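Local coordinates for protein pumilio homology domain family member 4 (Saccharomyces cerevisiae, PDB 3BWT) that binds single-stranded regions of messenger RNA through its Pumilio homology domain, a row of eight helical repeats, and takes part in gene regulation, at residues Q174-D178 with Y211-K215; Y303-S307 with G329-L333. One frame throughout, in Å; residues are numbered along the deposited sequence.

Interaction 1 of 2, residues Q174-D178 with Y211-K215; sequences QRCLD and YIITK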
# COMPACT_ATOMS: atom_id res chain seq x y z
N GLN A 174 -4.05 -2.31 1.91
CA GLN A 174 -4.01 -2.75 0.52
C GLN A 174 -3.11 -3.96 0.31
O GLN A 174 -3.35 -4.79 -0.56
CB GLN A 174 -3.61 -1.59 -0.41
CG GLN A 174 -4.66 -0.49 -0.49
CD GLN A 174 -4.23 0.68 -1.37
OE1 GLN A 174 -3.13 0.68 -1.92
NE2 GLN A 174 -5.11 1.67 -1.53
N ARG A 175 -2.06 -4.07 1.11
CA ARG A 175 -1.19 -5.23 1.06
C ARG A 175 -1.94 -6.47 1.56
O ARG A 175 -1.72 -7.58 1.06
CB ARG A 175 0.08 -4.98 1.87
CG ARG A 175 1.33 -5.64 1.33
CD ARG A 175 1.46 -5.46 -0.17
NE ARG A 175 1.64 -4.06 -0.55
CZ ARG A 175 2.76 -3.56 -1.05
NH1 ARG A 175 3.82 -4.35 -1.23
NH2 ARG A 175 2.84 -2.27 -1.37
N CYS A 176 -2.83 -6.28 2.53
CA CYS A 176 -3.66 -7.36 3.05
C CYS A 176 -4.53 -7.95 1.95
O CYS A 176 -4.65 -9.17 1.84
CB CYS A 176 -4.54 -6.87 4.21
SG CYS A 176 -3.65 -6.55 5.77
N LEU A 177 -5.12 -7.09 1.14
CA LEU A 177 -5.98 -7.53 0.04
C LEU A 177 -5.17 -8.16 -1.09
O LEU A 177 -5.72 -8.88 -1.91
CB LEU A 177 -6.80 -6.38 -0.51
CG LEU A 177 -7.80 -5.79 0.47
CD1 LEU A 177 -8.51 -4.64 -0.17
CD2 LEU A 177 -8.78 -6.85 0.91
N ASP A 178 -3.88 -7.86 -1.12
CA ASP A 178 -2.99 -8.42 -2.14
C ASP A 178 -2.66 -9.88 -1.84
O ASP A 178 -2.60 -10.70 -2.75
CB ASP A 178 -1.69 -7.61 -2.21
CG ASP A 178 -1.80 -6.38 -3.08
OD1 ASP A 178 -2.85 -6.19 -3.74
OD2 ASP A 178 -0.84 -5.59 -3.12
N TYR A 211 -9.57 0.10 -3.94
CA TYR A 211 -8.68 -1.02 -4.13
C TYR A 211 -9.45 -2.34 -4.12
O TYR A 211 -9.09 -3.30 -4.81
CB TYR A 211 -7.57 -1.02 -3.09
CG TYR A 211 -6.34 -1.77 -3.55
CD1 TYR A 211 -5.66 -1.39 -4.70
CD2 TYR A 211 -5.88 -2.87 -2.85
CE1 TYR A 211 -4.55 -2.07 -5.13
CE2 TYR A 211 -4.77 -3.57 -3.28
CZ TYR A 211 -4.11 -3.17 -4.42
OH TYR A 211 -3.00 -3.87 -4.84
N ILE A 212 -10.51 -2.39 -3.32
CA ILE A 212 -11.35 -3.57 -3.26
C ILE A 212 -11.87 -3.86 -4.65
O ILE A 212 -11.86 -5.00 -5.10
CB ILE A 212 -12.55 -3.35 -2.33
CG1 ILE A 212 -12.07 -3.20 -0.89
CG2 ILE A 212 -13.58 -4.49 -2.49
CD1 ILE A 212 -13.16 -2.80 0.07
N ILE A 213 -12.32 -2.81 -5.33
CA ILE A 213 -12.87 -2.94 -6.67
C ILE A 213 -11.78 -3.30 -7.67
O ILE A 213 -11.94 -4.20 -8.48
CB ILE A 213 -13.57 -1.66 -7.08
CG1 ILE A 213 -14.67 -1.35 -6.07
CG2 ILE A 213 -14.14 -1.78 -8.48
CD1 ILE A 213 -15.54 -0.17 -6.44
N THR A 214 -10.67 -2.59 -7.59
CA THR A 214 -9.49 -2.91 -8.39
C THR A 214 -9.15 -4.39 -8.36
O THR A 214 -8.90 -5.01 -9.39
CB THR A 214 -8.27 -2.12 -7.87
OG1 THR A 214 -8.43 -0.74 -8.23
CG2 THR A 214 -6.97 -2.66 -8.45
N LYS A 215 -9.15 -4.95 -7.15
CA LYS A 215 -8.75 -6.33 -6.92
C LYS A 215 -9.77 -7.30 -7.51
O LYS A 215 -9.41 -8.23 -8.23
CB LYS A 215 -8.56 -6.57 -5.43
CG LYS A 215 -7.13 -6.33 -4.96
CD LYS A 215 -6.30 -7.61 -5.14
CE LYS A 215 -4.85 -7.31 -5.48
NZ LYS A 215 -4.13 -8.51 -5.98
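Tyr211 reaches across to Gln174, Leu177 and Asp178 and buries more surface than any other residue of the contact. Its ring lies across the gap between the two helices because chi1, -157°, turns CG away from the backbone N. One face of the ring takes the Gln174 side chain as an offset stack, the amide tilted only 20° from the ring plane and CD 3.9 Å above it. The aliphatic part of the side chain continues the stack over the same face, CB and CG of Gln174 each 3.6 Å from Tyr211 CD2. Leu177 CD1 lies at the ring's edge, near Tyr211 CD2, and packs 3.9 Å from Ile212 CG1. At the far end of the ring, Tyr211 OH gives a hydrogen bond of 2.6 Å to Asp178 OD1, though the place of that oxygen is less sure. Lys215 NZ forms a salt bridge with Glu218 and, subject to the same doubt, another with Asp178 OD1. The two helices run nearly parallel, the axes of the short segments 10.4 Å apart and crossing at -20°, and the contact joins Pumilio repeats 5 and 6. Behind it, Leu177 packs on helix 182-193 and Ile212 on helix 224-232, while helix 133-143 meets Arg175 and Cys176 on the other side of 174-178.

Interaction 2 of 2, residues Y303-S307 with G329-L333; sequences YKRLS and GMLHL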
# COMPACT_ATOMS: atom_id res chain seq x y z
N TYR A 303 -25.02 7.67 -23.85
CA TYR A 303 -24.19 8.79 -24.30
C TYR A 303 -25.03 9.92 -24.90
O TYR A 303 -24.87 11.10 -24.55
CB TYR A 303 -23.16 8.32 -25.31
CG TYR A 303 -22.36 9.43 -25.95
CD1 TYR A 303 -21.32 10.06 -25.26
CD2 TYR A 303 -22.65 9.87 -27.25
CE1 TYR A 303 -20.59 11.09 -25.85
CE2 TYR A 303 -21.92 10.89 -27.84
CZ TYR A 303 -20.89 11.50 -27.14
OH TYR A 303 -20.17 12.50 -27.72
N LYS A 304 -25.91 9.55 -25.82
CA LYS A 304 -26.82 10.50 -26.44
C LYS A 304 -27.72 11.11 -25.38
O LYS A 304 -28.04 12.30 -25.43
CB LYS A 304 -27.63 9.82 -27.54
CG LYS A 304 -26.79 9.40 -28.75
CD LYS A 304 -25.80 10.51 -29.13
CE LYS A 304 -25.04 10.20 -30.41
NZ LYS A 304 -24.10 11.31 -30.77
N ARG A 305 -28.12 10.29 -24.41
CA ARG A 305 -28.96 10.78 -23.33
C ARG A 305 -28.22 11.83 -22.47
O ARG A 305 -28.77 12.90 -22.18
CB ARG A 305 -29.48 9.63 -22.48
CG ARG A 305 -30.41 10.11 -21.39
CD ARG A 305 -31.01 8.96 -20.60
NE ARG A 305 -31.89 9.44 -19.53
CZ ARG A 305 -32.53 8.65 -18.68
NH1 ARG A 305 -32.43 7.33 -18.76
NH2 ARG A 305 -33.30 9.19 -17.74
N LEU A 306 -27.00 11.53 -22.09
CA LEU A 306 -26.16 12.49 -21.38
C LEU A 306 -25.91 13.73 -22.23
O LEU A 306 -26.05 14.86 -21.75
CB LEU A 306 -24.81 11.86 -21.03
CG LEU A 306 -24.75 10.70 -20.05
CD1 LEU A 306 -23.33 10.18 -19.97
CD2 LEU A 306 -25.21 11.14 -18.68
N SER A 307 -25.50 13.53 -23.48
CA SER A 307 -25.21 14.63 -24.37
C SER A 307 -26.34 15.65 -24.42
O SER A 307 -26.09 16.86 -24.38
CB SER A 307 -24.94 14.12 -25.78
OG SER A 307 -23.67 13.50 -25.84
N GLY A 329 -15.45 18.89 -25.39
CA GLY A 329 -14.61 17.94 -26.10
C GLY A 329 -15.20 16.55 -26.10
O GLY A 329 -14.84 15.71 -26.94
N MET A 330 -16.10 16.29 -25.17
CA MET A 330 -16.65 14.95 -25.00
C MET A 330 -17.99 14.82 -25.71
O MET A 330 -18.64 13.78 -25.62
CB MET A 330 -16.84 14.63 -23.52
CG MET A 330 -15.64 14.98 -22.63
SD MET A 330 -14.14 14.11 -23.10
CE MET A 330 -14.78 12.45 -23.31
N LEU A 331 -18.39 15.85 -26.44
CA LEU A 331 -19.79 16.01 -26.83
C LEU A 331 -20.30 15.35 -28.11
O LEU A 331 -21.44 14.88 -28.14
CB LEU A 331 -20.20 17.47 -26.80
CG LEU A 331 -20.85 17.83 -25.47
CD1 LEU A 331 -21.65 19.12 -25.61
CD2 LEU A 331 -21.75 16.68 -25.01
N HIS A 332 -19.50 15.32 -29.17
CA HIS A 332 -20.04 14.80 -30.42
C HIS A 332 -19.37 13.53 -30.92
O HIS A 332 -20.00 12.71 -31.59
CB HIS A 332 -20.08 15.90 -31.49
CG HIS A 332 -20.85 17.11 -31.06
ND1 HIS A 332 -22.22 17.15 -31.03
CD2 HIS A 332 -20.43 18.32 -30.60
CE1 HIS A 332 -22.62 18.33 -30.60
NE2 HIS A 332 -21.56 19.06 -30.33
N LEU A 333 -18.09 13.37 -30.57
CA LEU A 333 -17.34 12.14 -30.79
C LEU A 333 -17.96 11.19 -31.83
O LEU A 333 -17.26 10.41 -32.47
CB LEU A 333 -17.16 11.40 -29.46
CG LEU A 333 -16.06 11.91 -28.53
CD1 LEU A 333 -15.76 13.38 -28.79
CD2 LEU A 333 -16.44 11.68 -27.07
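Tyr303 spans the gap from helix 300-310 to the C-terminal tail, and its hydroxyl ends among the backbone atoms of Met330 and Leu331. The side chain leaves the helix toward the tail at CB, and a chi1 of 173° sets CG anti to the backbone N, carrying the ring outward. Over one face of the ring lies Ser307 OG, 3.6 Å above the plane and offset toward the rim. This hydroxyl is held by a 3.0 Å hydrogen bond from Ser307 OG to Tyr303 O, which it approaches from above the carbonyl plane, 43° out of it; the same oxygen also accepts the helical bond from Ser307 N. Farther along the ring, CE1 meets Met330 O at 3.3 Å, the carbonyl oxygen lying in the ring plane at its edge. CE2, across the ring from CE1, is 4.0 Å from Leu331 O, which lies obliquely on the same side of the ring plane as Ser307 OG. At the tip, Tyr303 OH lies 2.9 Å from Met330 O, a possible hydrogen bond left doubtful because the hydroxyl sits too close to the Leu331 backbone. Leu333 CB lies near the same hydroxyl, and Leu331 CD2 comes to 3.8 Å from Ser307 OG. Behind the contact, His296 meets the Tyr303 ring edge-to-face, and Leu331 also packs on Ala311 and Leu314. The tail following helix 322-328 thus folds back on a helix of Pumilio repeat 8, closing the C-terminal end of the all-helical repeat array of the PUF fold.

Overall arrangement
Interactions 1 and 2 follow one another along the chain and do not touch: their centres are about 33 Å apart and their nearest atoms about 19 Å. The centre of interaction 1 is about 9 Å from the centre of the chain, and it joins adjacent repeats in the middle of the array, whereas interaction 2, its centre about 36 Å from that of the chain, packs the C-terminal tail on the last repeat. Each is built round a tyrosine standing out from a helix. Helices 169-179 and 205-219 are consistent with the second helices of their repeats, which in PUF proteins line the concave RNA-binding face; interaction 2 lies at the C-terminal end of the array. No RNA is modelled.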